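PDB 4DRS: pyruvate kinase from Cryptosporidium parvum, which probably catalyses the last step of glycolysis, transferring the phosphate of phosphoenolpyruvate to ADP to give pyruvate and ATP, with magnesium and potassium ions. Local coordinates for residues 269-274 with 278-283; 210-215 with 237-242; 312-317 with 324-329. One frame throughout, in Å; residues are numbered along the deposited sequence.

Contact 1 (269-274 with 278-283); sequences SKIENL and INFDSI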
loop_
_atom_site.group_PDB
_atom_site.type_symbol
_atom_site.label_atom_id
_atom_site.label_comp_id
_atom_site.label_asym_id
_atom_site.label_seq_id
_atom_site.Cartn_x
_atom_site.Cartn_y
_atom_site.Cartn_z
ATOM N N SER A 269 -19.225 24.667 -17.901
ATOM C CA SER A 269 -18.466 24.995 -19.099
ATOM C C SER A 269 -18.237 23.758 -19.953
ATOM O O SER A 269 -17.832 22.709 -19.447
ATOM C CB SER A 269 -17.143 25.653 -18.736
ATOM O OG SER A 269 -17.366 26.908 -18.121
ATOM N N LYS A 270 -18.523 23.896 -21.244
ATOM C CA LYS A 270 -18.356 22.817 -22.205
ATOM C C LYS A 270 -17.010 22.937 -22.895
ATOM O O LYS A 270 -16.727 23.933 -23.571
ATOM C CB LYS A 270 -19.478 22.844 -23.243
ATOM C CG LYS A 270 -20.857 22.527 -22.674
ATOM C CD LYS A 270 -21.974 22.932 -23.619
ATOM C CE LYS A 270 -21.941 22.133 -24.911
ATOM N NZ LYS A 270 -22.971 22.634 -25.854
ATOM N N ILE A 271 -16.175 21.922 -22.695
ATOM C CA ILE A 271 -14.901 21.820 -23.377
ATOM C C ILE A 271 -15.162 21.115 -24.701
ATOM O O ILE A 271 -15.463 19.920 -24.732
ATOM C CB ILE A 271 -13.862 21.061 -22.523
ATOM C CG1 ILE A 271 -13.797 21.642 -21.096
ATOM C CG2 ILE A 271 -12.493 21.057 -23.202
ATOM C CD1 ILE A 271 -13.494 23.125 -21.018
ATOM N N GLU A 272 -15.069 21.872 -25.787
ATOM C CA GLU A 272 -15.478 21.405 -27.109
ATOM C C GLU A 272 -14.399 21.623 -28.170
ATOM O O GLU A 272 -14.624 21.353 -29.351
ATOM C CB GLU A 272 -16.748 22.138 -27.558
ATOM C CG GLU A 272 -17.990 21.826 -26.752
ATOM C CD GLU A 272 -19.229 22.449 -27.352
ATOM O OE1 GLU A 272 -19.767 21.899 -28.341
ATOM O OE2 GLU A 272 -19.668 23.492 -26.826
ATOM N N ASN A 273 -13.243 22.136 -27.758
ATOM C CA ASN A 273 -12.136 22.361 -28.685
ATOM C C ASN A 273 -10.773 22.411 -28.002
ATOM O O ASN A 273 -10.688 22.359 -26.769
ATOM C CB ASN A 273 -12.375 23.613 -29.553
ATOM C CG ASN A 273 -12.366 24.909 -28.758
ATOM O OD1 ASN A 273 -11.989 24.955 -27.585
ATOM N ND2 ASN A 273 -12.778 25.984 -29.414
ATOM N N LEU A 274 -9.723 22.521 -28.813
ATOM C CA LEU A 274 -8.340 22.468 -28.334
ATOM C C LEU A 274 -8.022 23.574 -27.326
ATOM O O LEU A 274 -7.378 23.313 -26.307
ATOM C CB LEU A 274 -7.350 22.485 -29.513
ATOM C CG LEU A 274 -5.848 22.298 -29.238
ATOM C CD1 LEU A 274 -5.558 21.033 -28.432
ATOM C CD2 LEU A 274 -5.055 22.295 -30.540
ATOM N N ILE A 278 -6.466 23.126 -23.621
ATOM C CA ILE A 278 -5.246 23.826 -23.203
ATOM C C ILE A 278 -5.490 24.646 -21.931
ATOM O O ILE A 278 -4.678 24.617 -21.003
ATOM C CB ILE A 278 -4.689 24.723 -24.343
ATOM C CG1 ILE A 278 -4.133 23.860 -25.483
ATOM C CG2 ILE A 278 -3.610 25.680 -23.837
ATOM C CD1 ILE A 278 -3.900 24.621 -26.773
ATOM N N ASN A 279 -6.616 25.352 -21.882
ATOM C CA ASN A 279 -6.937 26.203 -20.738
ATOM C C ASN A 279 -7.842 25.545 -19.695
ATOM O O ASN A 279 -8.425 26.237 -18.853
ATOM C CB ASN A 279 -7.550 27.520 -21.215
ATOM C CG ASN A 279 -6.556 28.383 -21.962
ATOM O OD1 ASN A 279 -5.535 28.787 -21.410
ATOM N ND2 ASN A 279 -6.848 28.667 -23.222
ATOM N N PHE A 280 -7.927 24.215 -19.735
ATOM C CA PHE A 280 -8.847 23.471 -18.883
ATOM C C PHE A 280 -8.795 23.880 -17.416
ATOM O O PHE A 280 -9.828 24.186 -16.830
ATOM C CB PHE A 280 -8.655 21.955 -19.011
ATOM C CG PHE A 280 -9.562 21.168 -18.111
ATOM C CD1 PHE A 280 -10.902 20.969 -18.451
ATOM C CD2 PHE A 280 -9.101 20.665 -16.902
ATOM C CE1 PHE A 280 -11.747 20.266 -17.612
ATOM C CE2 PHE A 280 -9.947 19.962 -16.059
ATOM C CZ PHE A 280 -11.269 19.761 -16.413
ATOM N N ASP A 281 -7.598 23.881 -16.833
ATOM C CA ASP A 281 -7.422 24.151 -15.404
ATOM C C ASP A 281 -8.078 25.456 -14.971
ATOM O O ASP A 281 -8.793 25.497 -13.975
ATOM C CB ASP A 281 -5.936 24.148 -15.032
ATOM C CG ASP A 281 -5.321 22.760 -15.094
ATOM O OD1 ASP A 281 -5.981 21.779 -14.674
ATOM O OD2 ASP A 281 -4.170 22.651 -15.561
ATOM N N SER A 282 -7.834 26.508 -15.744
ATOM C CA SER A 282 -8.424 27.817 -15.520
ATOM C C SER A 282 -9.958 27.753 -15.606
ATOM O O SER A 282 -10.660 28.250 -14.723
ATOM C CB SER A 282 -7.848 28.804 -16.540
ATOM O OG SER A 282 -8.566 30.023 -16.567
ATOM N N ILE A 283 -10.459 27.117 -16.661
ATOM C CA ILE A 283 -11.893 26.988 -16.890
ATOM C C ILE A 283 -12.567 26.193 -15.764
ATOM O O ILE A 283 -13.563 26.643 -15.185
ATOM C CB ILE A 283 -12.180 26.351 -18.267
ATOM C CG1 ILE A 283 -11.619 27.240 -19.383
ATOM C CG2 ILE A 283 -13.674 26.121 -18.453
ATOM C CD1 ILE A 283 -11.417 26.541 -20.709
#

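Contact 2 (210-215 with 237-242); sequences LPIIGD and FVQNGA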
loop_
_atom_site.group_PDB
_atom_site.type_symbol
_atom_site.label_atom_id
_atom_site.label_comp_id
_atom_site.label_asym_id
_atom_site.label_seq_id
_atom_site.Cartn_x
_atom_site.Cartn_y
_atom_site.Cartn_z
ATOM N N LEU A 210 -16.227 35.094 -33.827
ATOM C CA LEU A 210 -17.482 35.152 -33.081
ATOM C C LEU A 210 -17.208 35.161 -31.576
ATOM O O LEU A 210 -16.238 34.550 -31.121
ATOM C CB LEU A 210 -18.392 33.973 -33.453
ATOM C CG LEU A 210 -19.090 33.965 -34.822
ATOM C CD1 LEU A 210 -19.817 32.646 -35.044
ATOM C CD2 LEU A 210 -20.054 35.139 -34.989
ATOM N N PRO A 211 -18.054 35.860 -30.795
ATOM C CA PRO A 211 -17.882 35.815 -29.343
ATOM C C PRO A 211 -18.348 34.475 -28.764
ATOM O O PRO A 211 -19.193 33.795 -29.361
ATOM C CB PRO A 211 -18.782 36.948 -28.831
ATOM C CG PRO A 211 -19.519 37.487 -30.015
ATOM C CD PRO A 211 -19.274 36.588 -31.184
ATOM N N ILE A 212 -17.790 34.098 -27.618
ATOM C CA ILE A 212 -18.234 32.903 -26.911
ATOM C C ILE A 212 -19.658 33.124 -26.393
ATOM O O ILE A 212 -20.514 32.250 -26.502
ATOM C CB ILE A 212 -17.259 32.522 -25.770
ATOM C CG1 ILE A 212 -15.826 32.338 -26.316
ATOM C CG2 ILE A 212 -17.742 31.284 -25.013
ATOM C CD1 ILE A 212 -15.676 31.381 -27.490
ATOM N N ILE A 213 -19.903 34.307 -25.845
ATOM C CA ILE A 213 -21.244 34.710 -25.460
ATOM C C ILE A 213 -21.631 35.908 -26.328
ATOM O O ILE A 213 -21.241 37.042 -26.052
ATOM C CB ILE A 213 -21.339 35.047 -23.950
ATOM C CG1 ILE A 213 -20.733 33.921 -23.104
ATOM C CG2 ILE A 213 -22.784 35.289 -23.536
ATOM C CD1 ILE A 213 -20.614 34.251 -21.629
ATOM N N GLY A 214 -22.375 35.640 -27.396
ATOM C CA GLY A 214 -22.824 36.687 -28.306
ATOM C C GLY A 214 -24.063 37.397 -27.795
ATOM O O GLY A 214 -24.436 37.263 -26.624
ATOM N N ASP A 215 -24.714 38.146 -28.680
ATOM C CA ASP A 215 -25.918 38.880 -28.320
ATOM C C ASP A 215 -27.106 37.956 -28.033
ATOM O O ASP A 215 -27.844 38.174 -27.065
ATOM C CB ASP A 215 -26.281 39.890 -29.404
ATOM C CG ASP A 215 -27.354 40.850 -28.953
ATOM O OD1 ASP A 215 -28.513 40.685 -29.394
ATOM O OD2 ASP A 215 -27.041 41.747 -28.136
ATOM N N PHE A 237 -18.593 25.986 -26.074
ATOM C CA PHE A 237 -17.278 26.415 -26.589
ATOM C C PHE A 237 -16.501 27.384 -25.694
ATOM O O PHE A 237 -15.917 28.346 -26.188
ATOM C CB PHE A 237 -17.402 27.007 -28.008
ATOM C CG PHE A 237 -17.626 25.978 -29.083
ATOM C CD1 PHE A 237 -16.544 25.402 -29.752
ATOM C CD2 PHE A 237 -18.915 25.588 -29.434
ATOM C CE1 PHE A 237 -16.746 24.452 -30.742
ATOM C CE2 PHE A 237 -19.124 24.642 -30.423
ATOM C CZ PHE A 237 -18.037 24.067 -31.076
ATOM N N VAL A 238 -16.493 27.135 -24.389
ATOM C CA VAL A 238 -15.669 27.921 -23.468
ATOM C C VAL A 238 -14.200 27.663 -23.786
ATOM O O VAL A 238 -13.811 26.524 -24.051
ATOM C CB VAL A 238 -15.986 27.586 -21.995
ATOM C CG1 VAL A 238 -15.033 28.299 -21.046
ATOM C CG2 VAL A 238 -17.424 27.970 -21.678
ATOM N N GLN A 239 -13.393 28.722 -23.775
ATOM C CA GLN A 239 -11.993 28.627 -24.195
ATOM C C GLN A 239 -10.992 29.133 -23.158
ATOM O O GLN A 239 -9.804 28.814 -23.236
ATOM C CB GLN A 239 -11.797 29.349 -25.525
ATOM C CG GLN A 239 -12.540 28.686 -26.675
ATOM C CD GLN A 239 -12.367 29.397 -28.005
ATOM O OE1 GLN A 239 -12.591 28.803 -29.063
ATOM N NE2 GLN A 239 -11.973 30.670 -27.966
ATOM N N ASN A 240 -11.475 29.919 -22.196
ATOM C CA ASN A 240 -10.654 30.409 -21.086
ATOM C C ASN A 240 -11.523 30.896 -19.936
ATOM O O ASN A 240 -12.732 31.062 -20.098
ATOM C CB ASN A 240 -9.710 31.519 -21.553
ATOM C CG ASN A 240 -10.380 32.489 -22.501
ATOM O OD1 ASN A 240 -11.333 33.179 -22.134
ATOM N ND2 ASN A 240 -9.895 32.537 -23.736
ATOM N N GLY A 241 -10.898 31.127 -18.781
ATOM C CA GLY A 241 -11.592 31.607 -17.583
ATOM C C GLY A 241 -12.348 32.910 -17.771
ATOM O O GLY A 241 -13.331 33.169 -17.074
ATOM N N ALA A 242 -11.893 33.729 -18.718
ATOM C CA ALA A 242 -12.533 35.006 -19.016
ATOM C C ALA A 242 -13.940 34.821 -19.586
ATOM O O ALA A 242 -14.815 35.664 -19.359
ATOM C CB ALA A 242 -11.676 35.832 -19.963
#

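Contact 3 (312-317 with 324-329); sequences CMISKC and VVTATQ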
loop_
_atom_site.group_PDB
_atom_site.type_symbol
_atom_site.label_atom_id
_atom_site.label_comp_id
_atom_site.label_asym_id
_atom_site.label_seq_id
_atom_site.Cartn_x
_atom_site.Cartn_y
_atom_site.Cartn_z
ATOM N N CYS A 312 -8.555 12.334 -18.684
ATOM C CA CYS A 312 -7.784 13.306 -17.918
ATOM C C CYS A 312 -8.654 14.420 -17.321
ATOM O O CYS A 312 -8.497 14.765 -16.148
ATOM C CB CYS A 312 -6.658 13.900 -18.763
ATOM S SG CYS A 312 -5.800 15.260 -17.937
ATOM N N MET A 313 -9.572 14.964 -18.120
ATOM C CA MET A 313 -10.478 16.015 -17.645
ATOM C C MET A 313 -11.418 15.519 -16.541
ATOM O O MET A 313 -11.706 16.251 -15.590
ATOM C CB MET A 313 -11.271 16.640 -18.803
ATOM C CG MET A 313 -10.434 17.535 -19.701
ATOM S SD MET A 313 -11.374 18.361 -21.001
ATOM C CE MET A 313 -11.599 17.066 -22.214
ATOM N N ILE A 314 -11.874 14.275 -16.664
ATOM C CA ILE A 314 -12.721 13.668 -15.640
ATOM C C ILE A 314 -11.976 13.532 -14.307
ATOM O O ILE A 314 -12.499 13.933 -13.266
ATOM C CB ILE A 314 -13.314 12.315 -16.104
ATOM C CG1 ILE A 314 -14.319 12.541 -17.242
ATOM C CG2 ILE A 314 -13.987 11.594 -14.943
ATOM C CD1 ILE A 314 -14.831 11.270 -17.891
ATOM N N SER A 315 -10.756 12.991 -14.344
ATOM C CA SER A 315 -9.933 12.835 -13.137
ATOM C C SER A 315 -9.680 14.163 -12.436
ATOM O O SER A 315 -9.797 14.255 -11.210
ATOM C CB SER A 315 -8.594 12.181 -13.471
ATOM O OG SER A 315 -8.768 10.807 -13.754
ATOM N N LYS A 316 -9.333 15.181 -13.218
ATOM C CA LYS A 316 -9.100 16.522 -12.685
ATOM C C LYS A 316 -10.345 17.119 -12.017
ATOM O O LYS A 316 -10.233 17.772 -10.977
ATOM C CB LYS A 316 -8.568 17.458 -13.775
ATOM C CG LYS A 316 -7.142 17.152 -14.193
ATOM C CD LYS A 316 -6.659 18.131 -15.245
ATOM C CE LYS A 316 -5.141 18.162 -15.298
ATOM N NZ LYS A 316 -4.658 19.441 -15.883
ATOM N N CYS A 317 -11.520 16.882 -12.604
ATOM C CA CYS A 317 -12.782 17.316 -11.997
ATOM C C CYS A 317 -13.072 16.572 -10.700
ATOM O O CYS A 317 -13.582 17.166 -9.746
ATOM C CB CYS A 317 -13.949 17.157 -12.969
ATOM S SG CYS A 317 -13.894 18.299 -14.367
ATOM N N VAL A 324 -18.683 16.629 -13.221
ATOM C CA VAL A 324 -18.319 16.502 -14.632
ATOM C C VAL A 324 -19.345 15.677 -15.404
ATOM O O VAL A 324 -19.770 14.607 -14.961
ATOM C CB VAL A 324 -16.886 15.942 -14.832
ATOM C CG1 VAL A 324 -16.757 14.530 -14.272
ATOM C CG2 VAL A 324 -16.481 15.988 -16.302
ATOM N N VAL A 325 -19.730 16.202 -16.564
ATOM C CA VAL A 325 -20.737 15.589 -17.416
ATOM C C VAL A 325 -20.080 15.024 -18.673
ATOM O O VAL A 325 -19.415 15.751 -19.414
ATOM C CB VAL A 325 -21.821 16.615 -17.820
ATOM C CG1 VAL A 325 -22.901 15.958 -18.678
ATOM C CG2 VAL A 325 -22.429 17.277 -16.591
ATOM N N THR A 326 -20.260 13.724 -18.894
ATOM C CA THR A 326 -19.847 13.070 -20.139
ATOM C C THR A 326 -21.016 13.042 -21.127
ATOM O O THR A 326 -22.097 12.557 -20.809
ATOM C CB THR A 326 -19.330 11.647 -19.870
ATOM O OG1 THR A 326 -18.099 11.728 -19.148
ATOM C CG2 THR A 326 -19.088 10.884 -21.180
ATOM N N ALA A 327 -20.785 13.557 -22.328
ATOM C CA ALA A 327 -21.852 13.769 -23.298
ATOM C C ALA A 327 -21.319 13.789 -24.718
ATOM O O ALA A 327 -21.148 14.862 -25.299
ATOM C CB ALA A 327 -22.556 15.084 -23.004
ATOM N N THR A 328 -21.057 12.614 -25.279
ATOM C CA THR A 328 -20.532 12.532 -26.646
ATOM C C THR A 328 -21.545 11.880 -27.590
ATOM O O THR A 328 -21.176 11.347 -28.640
ATOM C CB THR A 328 -19.178 11.787 -26.695
ATOM O OG1 THR A 328 -19.277 10.552 -25.973
ATOM C CG2 THR A 328 -18.070 12.641 -26.086
ATOM N N GLN A 329 -22.822 11.965 -27.213
ATOM C CA GLN A 329 -23.919 11.242 -27.871
ATOM C C GLN A 329 -23.617 9.741 -27.877
ATOM O O GLN A 329 -23.383 9.136 -28.929
ATOM C CB GLN A 329 -24.186 11.783 -29.284
ATOM C CG GLN A 329 -25.554 11.415 -29.840
ATOM C CD GLN A 329 -25.774 11.935 -31.246
ATOM O OE1 GLN A 329 -25.070 11.554 -32.182
ATOM N NE2 GLN A 329 -26.765 12.804 -31.402
#

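Contact 1 (269-274 with 278-283)
I271 and I283 meet at the turn from the fifth strand of a TIM barrel (266-271) into the helix that follows it, 280-286, by way of a short helix, 274-278. The tight part is the strand end. There I271 and I283 reach toward each other tip to tip, CD1 of I271 standing 3.9 Å from CG2 of I283. The same CG2 presses on CB of S269 at 3.5 Å, while the hydroxyl of S269 is turned to S287. With CG1 beside the backbone N (chi1 -50°) and CD1 folded back (chi2 -56°), I271 can offer CG1 to F280 as well. This carbon lies 4.0 Å from CD1 of the ring, at the edge and in the ring plane, and the two side chains are roughly perpendicular. M313 of helix 306-320 touches both I271 and F280 and buries this side further.

Toward solvent the contact thins to one turn of the short helix. I278 is exposed and L274 partly so, and their side chains meet through CD1 of I278 and CG of L274. Here the link is the helical backbone bond: I278 N donates to L274 O over 2.8 Å, with an N-H...O angle of 169°.

Contact 2 (210-215 with 237-242)
The amide of Q239 works in two directions: OE1 accepts a hydrogen bond from ND2 of N273, while NE2 lies against CD1 of I212, 3.8 Å away. Beyond CG the Q239 chain is extended, and this brings its amide to the CD1 end of I212. The two side chains slant across one another, and the carbon of the amide, CD, is also close to CD1 of I212 at 3.9 Å.

I212 is the one residue of 210-215 that enters the contact, and its main partner is a backbone atom. CD1 of I212 comes within 3.3 Å of F237 O, and CG2 within 3.7 Å of the same oxygen. Both branches reach it because CG1 lies beside the backbone N (chi1 -56°) and the chain then bends again (chi2 -53°). CG2 also approaches V238 CA at 4.2 Å, although the CB of V238 is directed away from 210-215. No hydrogen bond joins the two segments; the methyl ends of I212 pack against the F237 carbonyl and the Q239 amide.

Polar bonds position 237-242 from elsewhere. E272 OE2 accepts from F237 N, D243 OD2 from the backbone N of both Q239 and N240, and N240 is the N-cap of helix 241-252. The F237 ring leads away from I212, and its side chain is about 9 Å from that of R116, which has been seen to bind ADP, although none is bound to this chain. The arrangement belongs to the loop after the fourth strand of the TIM barrel, near the nucleotide site, where the chain returning from the inserted B domain of pyruvate kinases packs against it.

Contact 3 (312-317 with 324-329)
C317 of helix 306-320 packs on V324 of strand 324-327, and the flat group bordering this pair is the ring of F280, from helix 280-286, which brings its CZ to C317 SG. The axes of 312-317 and 324-327 run nearly antiparallel, at 158°, and approach to 9.1 Å, as the helix descends the outside of the TIM barrel before the chain re-enters it as the seventh strand.

V324 is the centre. CB of C317 sits 3.7 Å from CB of V324, and C317 SG reaches V324 CG2 at 4.0 Å. Rotation of V324 to chi1 63° sets CG1 between the backbone N and the carbonyl carbon, and from there it meets CG2 of I314 at 4.1 Å. I314 lies at about a right angle to V324 and continues along the strand until its CD1 is 3.5 Å from OG1 of T326.

That hydroxyl has its polar partner in S356. At the far end of the helical segment, C312 forms a disulfide with C26 of a neighbouring subunit. Across the contact itself there is no hydrogen bond: helix and strand are held by the burial of aliphatic and sulfur surfaces, with the polarity of T326 satisfied next to it.

Overall arrangement
All three contacts belong to the barrel domain but differ in depth. Contact 3 is wholly buried, contact 1 is buried at its strand end and exposed at its short helix, and contact 2, only partly buried, lies nearest the nucleotide site. Contacts 1 and 3 each join a strand of the barrel to a surrounding helix, and they touch through F280, which packs on M313 and C317, and through the D281-K316 salt bridge. Both are mainly aliphatic between strand and helix; in contact 2 a single isoleucine meets backbone and amide groups. Hydrogen bonds with E272 and N273 tie contact 2 to contact 1, whereas it stays about 9 Å from contact 3 at the nearest atoms.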